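Local structure of geranylgeranyl pyrophosphate synthase (Corynebacterium glutamicum, 3LMD) at residues A[233-238]-A[346-351]; A[270-275]-A[302-307]. The protein probably makes long-chain prenyl diphosphates from an allylic diphosphate and isopentenyl diphosphate, with magnesium as cofactor, like other members of the FPP/GGPP synthase family. One frame throughout, in Å; residues are numbered along the deposited sequence. Where two conformers were deposited one is given.

How the interactions relate
Interactions 1 and 2 make a worked example of how one all-helical fold combines a deeply buried helix contact with one nearer its periphery. The centre of interaction 1 is about 11 Å, and that of interaction 2 about 26 Å, from the centre of the chain. Their own centres are about 20 Å apart and their nearest atoms about 7 Å. Helices 188-214 and 309-328 reach both, Y192 meeting I238 at one and L270 at the other. D115 and D119, calcium ligands in a structure of this protein and part of the family's first DDxxD motif, lie away from both contacts. E302 and S305, also calcium ligands there, lie on segment 302-307 but outside its touching surface; this chain has no calcium bound.

Interaction 1 of 2, residues A[233-238]-A[346-351]; sequences GMIFQI and FTVKRV
T347 on helix 335-349 is met by I235 and F236 of helix 219-246, and V348 extends the contact on the I235 side. This is helix-to-helix packing inside the all-alpha isoprenoid synthase fold, where a helix near the C-terminus lies against one from the core of the bundle. F236 and Q237 open the FQxxDDxxD sequence characteristic of these synthases, whose aspartates typically bind magnesium and diphosphate; Q237 NE2 bonds to D241 OD1 of that motif. The CA atoms of F236 and T347 are 6.9 Å apart. T347 has the most surface buried here and divides its work between two branches. Its methyl CG2, anti to the backbone N (OG1 chi1 -56°), touches both partners, 4.0 Å from I235 CG2 and 3.8 Å from F236 CD1. I235 answers with a single atom: CG2 is likewise anti to its own backbone N, and this one methyl touches both T347 CG2 and, at 3.8 Å, V348 CG2, a purely apolar methyl-to-methyl contact. The F236 CB leaves its helix away from the partner, yet the ring swings back so that its CD1-CE1 side reaches T347, the two side chains crossing at about a right angle. F77 also packs against this ring, in a T-shaped (edge-to-face) stack. No hydrogen bond joins the segments. The T347 hydroxyl is nevertheless satisfied although buried, because OG1 bonds to the carbonyl oxygen of L343 one turn earlier in its own helix. At the ring's edge, near its plane, F236 CE1 stands 3.4 Å from T347 OG1.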
# COMPACT_ATOMS: atom_id res chain seq x y z
N GLY A 233 7.00 17.42 -14.68
CA GLY A 233 6.39 17.38 -13.31
C GLY A 233 6.81 18.59 -12.50
O GLY A 233 5.99 19.20 -11.78
N MET A 234 8.11 18.94 -12.56
CA MET A 234 8.59 20.14 -11.85
C MET A 234 7.93 21.41 -12.39
O MET A 234 7.48 22.26 -11.62
CB MET A 234 10.14 20.26 -11.95
CG MET A 234 10.94 19.07 -11.34
SD MET A 234 10.69 18.85 -9.52
CE MET A 234 10.71 20.64 -9.00
N ILE A 235 7.89 21.55 -13.72
CA ILE A 235 7.27 22.70 -14.35
C ILE A 235 5.81 22.83 -13.92
O ILE A 235 5.38 23.92 -13.52
CB ILE A 235 7.39 22.62 -15.87
CG1 ILE A 235 8.86 22.75 -16.29
CG2 ILE A 235 6.50 23.67 -16.57
CD1 ILE A 235 9.08 22.40 -17.81
N PHE A 236 5.05 21.74 -13.98
CA PHE A 236 3.62 21.82 -13.60
C PHE A 236 3.42 22.40 -12.20
O PHE A 236 2.57 23.25 -12.00
CB PHE A 236 2.95 20.42 -13.63
CG PHE A 236 2.70 19.89 -15.02
CD1 PHE A 236 2.75 20.71 -16.12
CD2 PHE A 236 2.38 18.55 -15.22
CE1 PHE A 236 2.52 20.21 -17.41
CE2 PHE A 236 2.15 18.06 -16.50
CZ PHE A 236 2.22 18.89 -17.59
N GLN A 237 4.18 21.88 -11.24
CA GLN A 237 3.96 22.26 -9.85
C GLN A 237 4.46 23.70 -9.57
O GLN A 237 3.81 24.44 -8.85
CB GLN A 237 4.68 21.28 -8.91
CG GLN A 237 4.33 21.55 -7.44
CD GLN A 237 2.83 21.37 -7.19
OE1 GLN A 237 2.33 20.26 -7.31
NE2 GLN A 237 2.11 22.47 -6.92
N ILE A 238 5.62 24.08 -10.10
CA ILE A 238 6.10 25.43 -9.85
C ILE A 238 5.16 26.44 -10.52
O ILE A 238 4.84 27.48 -9.94
CB ILE A 238 7.55 25.63 -10.34
CG1 ILE A 238 8.49 24.67 -9.58
CG2 ILE A 238 7.98 27.12 -10.04
CD1 ILE A 238 9.87 24.59 -10.14
N PHE A 346 3.22 25.39 -23.34
CA PHE A 346 1.94 26.01 -23.06
C PHE A 346 1.81 26.27 -21.56
O PHE A 346 1.27 27.29 -21.12
CB PHE A 346 0.80 25.09 -23.53
CG PHE A 346 -0.57 25.64 -23.25
CD1 PHE A 346 -1.20 26.48 -24.17
CD2 PHE A 346 -1.24 25.33 -22.07
CE1 PHE A 346 -2.47 27.00 -23.92
CE2 PHE A 346 -2.51 25.85 -21.81
CZ PHE A 346 -3.13 26.69 -22.73
N THR A 347 2.31 25.33 -20.77
CA THR A 347 2.25 25.49 -19.32
C THR A 347 3.13 26.67 -18.89
O THR A 347 2.73 27.51 -18.09
CB THR A 347 2.71 24.20 -18.60
OG1 THR A 347 1.90 23.10 -19.06
CG2 THR A 347 2.57 24.34 -17.08
N VAL A 348 4.35 26.72 -19.40
CA VAL A 348 5.23 27.82 -19.02
C VAL A 348 4.59 29.18 -19.40
O VAL A 348 4.65 30.15 -18.63
CB VAL A 348 6.60 27.68 -19.68
CG1 VAL A 348 7.48 28.91 -19.41
CG2 VAL A 348 7.29 26.33 -19.19
N LYS A 349 3.96 29.22 -20.57
CA LYS A 349 3.31 30.44 -21.08
C LYS A 349 2.17 30.94 -20.21
O LYS A 349 1.77 32.09 -20.32
CB LYS A 349 2.82 30.24 -22.51
CG LYS A 349 3.79 30.73 -23.56
CD LYS A 349 3.58 30.07 -24.90
CE LYS A 349 4.65 30.56 -25.89
NZ LYS A 349 4.63 29.82 -27.17
N ARG A 350 1.63 30.08 -19.35
CA ARG A 350 0.64 30.58 -18.40
C ARG A 350 1.21 31.65 -17.44
O ARG A 350 0.44 32.43 -16.85
CB ARG A 350 0.07 29.45 -17.55
CG ARG A 350 -0.66 28.34 -18.30
CD ARG A 350 -1.12 27.29 -17.28
NE ARG A 350 -1.67 26.12 -17.95
CZ ARG A 350 -2.97 25.96 -18.23
NH1 ARG A 350 -3.85 26.90 -17.90
NH2 ARG A 350 -3.38 24.85 -18.84
N VAL A 351 2.53 31.65 -17.22
CA VAL A 351 3.15 32.58 -16.26
C VAL A 351 4.31 33.36 -16.88
O VAL A 351 4.75 34.37 -16.34
CB VAL A 351 3.65 31.87 -14.98
CG1 VAL A 351 2.47 31.38 -14.16
CG2 VAL A 351 4.60 30.70 -15.33

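Interaction 2 of 2, residues A[270-275]-A[302-307]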
# COMPACT_ATOMS: atom_id res chain seq x y z
N LEU A 270 9.65 31.35 -0.87
CA LEU A 270 10.92 30.99 -0.28
C LEU A 270 12.05 31.85 -0.85
O LEU A 270 12.96 32.24 -0.14
CB LEU A 270 11.25 29.51 -0.53
CG LEU A 270 10.20 28.55 0.08
CD1 LEU A 270 10.46 27.09 -0.40
CD2 LEU A 270 10.26 28.66 1.60
N TYR A 271 12.02 32.10 -2.15
CA TYR A 271 13.01 33.03 -2.74
C TYR A 271 12.91 34.45 -2.12
O TYR A 271 13.94 35.05 -1.76
CB TYR A 271 12.79 33.11 -4.24
CG TYR A 271 13.47 32.01 -5.02
CD1 TYR A 271 14.81 31.68 -4.80
CD2 TYR A 271 12.79 31.33 -6.00
CE1 TYR A 271 15.43 30.68 -5.54
CE2 TYR A 271 13.41 30.33 -6.74
CZ TYR A 271 14.71 30.01 -6.51
OH TYR A 271 15.30 29.03 -7.27
N ALA A 272 11.68 34.95 -1.99
CA ALA A 272 11.46 36.30 -1.43
C ALA A 272 11.95 36.37 0.01
O ALA A 272 12.59 37.34 0.41
CB ALA A 272 9.97 36.70 -1.51
N LEU A 273 11.70 35.31 0.78
CA LEU A 273 12.20 35.23 2.18
C LEU A 273 13.72 35.27 2.34
O LEU A 273 14.23 35.50 3.44
CB LEU A 273 11.67 33.92 2.85
CG LEU A 273 10.22 33.99 3.30
CD1 LEU A 273 9.68 32.57 3.63
CD2 LEU A 273 10.08 34.93 4.51
N ARG A 274 14.44 35.00 1.25
CA ARG A 274 15.91 34.95 1.25
C ARG A 274 16.50 36.34 0.98
O ARG A 274 17.66 36.59 1.22
CB ARG A 274 16.35 33.96 0.15
CG ARG A 274 17.80 33.48 0.18
CD ARG A 274 18.10 32.50 -0.98
NE ARG A 274 18.01 33.18 -2.28
CZ ARG A 274 18.21 32.61 -3.47
NH1 ARG A 274 18.51 31.31 -3.59
NH2 ARG A 274 18.10 33.36 -4.56
N GLU A 275 15.68 37.26 0.49
CA GLU A 275 16.22 38.55 -0.01
C GLU A 275 16.73 39.46 1.07
O GLU A 275 16.08 39.62 2.11
CB GLU A 275 15.17 39.31 -0.80
CG GLU A 275 14.75 38.68 -2.10
CD GLU A 275 13.65 39.52 -2.77
OE1 GLU A 275 13.40 40.68 -2.34
OE2 GLU A 275 13.06 39.03 -3.71
N GLU A 302 0.88 41.42 -1.35
CA GLU A 302 1.41 42.68 -1.89
C GLU A 302 2.93 42.74 -1.79
O GLU A 302 3.61 43.07 -2.76
CB GLU A 302 0.77 43.90 -1.20
CG GLU A 302 1.21 45.23 -1.76
CD GLU A 302 1.01 45.33 -3.28
OE1 GLU A 302 -0.06 44.91 -3.76
OE2 GLU A 302 1.93 45.83 -3.98
N LEU A 303 3.48 42.40 -0.61
CA LEU A 303 4.93 42.31 -0.45
C LEU A 303 5.58 41.35 -1.48
O LEU A 303 6.58 41.68 -2.09
CB LEU A 303 5.27 41.84 0.98
CG LEU A 303 4.94 42.87 2.08
CD1 LEU A 303 5.13 42.23 3.45
CD2 LEU A 303 5.87 44.07 1.94
N LEU A 304 4.99 40.18 -1.66
CA LEU A 304 5.50 39.22 -2.66
C LEU A 304 5.54 39.84 -4.06
O LEU A 304 6.52 39.69 -4.78
CB LEU A 304 4.63 37.93 -2.64
CG LEU A 304 4.87 37.09 -1.38
CD1 LEU A 304 3.80 35.99 -1.23
CD2 LEU A 304 6.26 36.49 -1.42
N SER A 305 4.51 40.61 -4.43
CA SER A 305 4.52 41.25 -5.74
C SER A 305 5.59 42.35 -5.84
O SER A 305 5.99 42.74 -6.94
CB SER A 305 3.12 41.80 -6.13
OG SER A 305 2.89 43.06 -5.51
N GLN A 306 6.04 42.85 -4.69
CA GLN A 306 7.10 43.88 -4.67
C GLN A 306 8.48 43.24 -4.64
O GLN A 306 9.48 43.94 -4.80
CB GLN A 306 6.91 44.82 -3.44
CG GLN A 306 5.66 45.67 -3.54
CD GLN A 306 5.21 46.29 -2.19
OE1 GLN A 306 5.78 46.02 -1.14
NE2 GLN A 306 4.18 47.12 -2.24
N SER A 307 8.54 41.91 -4.44
CA SER A 307 9.81 41.22 -4.21
C SER A 307 10.32 40.68 -5.55
O SER A 307 9.69 40.90 -6.57
CB SER A 307 9.62 40.02 -3.26
OG SER A 307 9.00 38.95 -3.99
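S307, just past the end of helix 294-306, meets A272, in the last turn of helix 267-274, and E275, just past that helix's end; the CA atoms of S307 and A272 lie 5.9 Å apart. Followed outward, the serine's CB comes first: S307 CB sits 3.6 Å from E275 OE2 and 3.8 Å from A272 CB, touching both. With chi1 at 75°, the hydroxyl stands between the backbone N and the carbonyl carbon, which brings S307 OG to 3.5 Å from A272 CB and turns it back toward its own helix. There OG donates to L304 O at 2.7 Å, in the carbonyl plane and on a lone pair, with a C=O...OG angle of 127°. The same carbonyl also takes the S307 amide, so two bonds grip one oxygen. The A272 methyl, CB, also touches L304 CD2 of helix 294-306, at 3.7 Å. The extended E275 chain is tied down outside the pair: OE2 bonds to G308 N and OE1 to the T277 hydroxyl. S307 OG also takes the G309 amide, an ST turn at the short link between helices 294-306 and 309-328, in the all-alpha isoprenoid synthase fold.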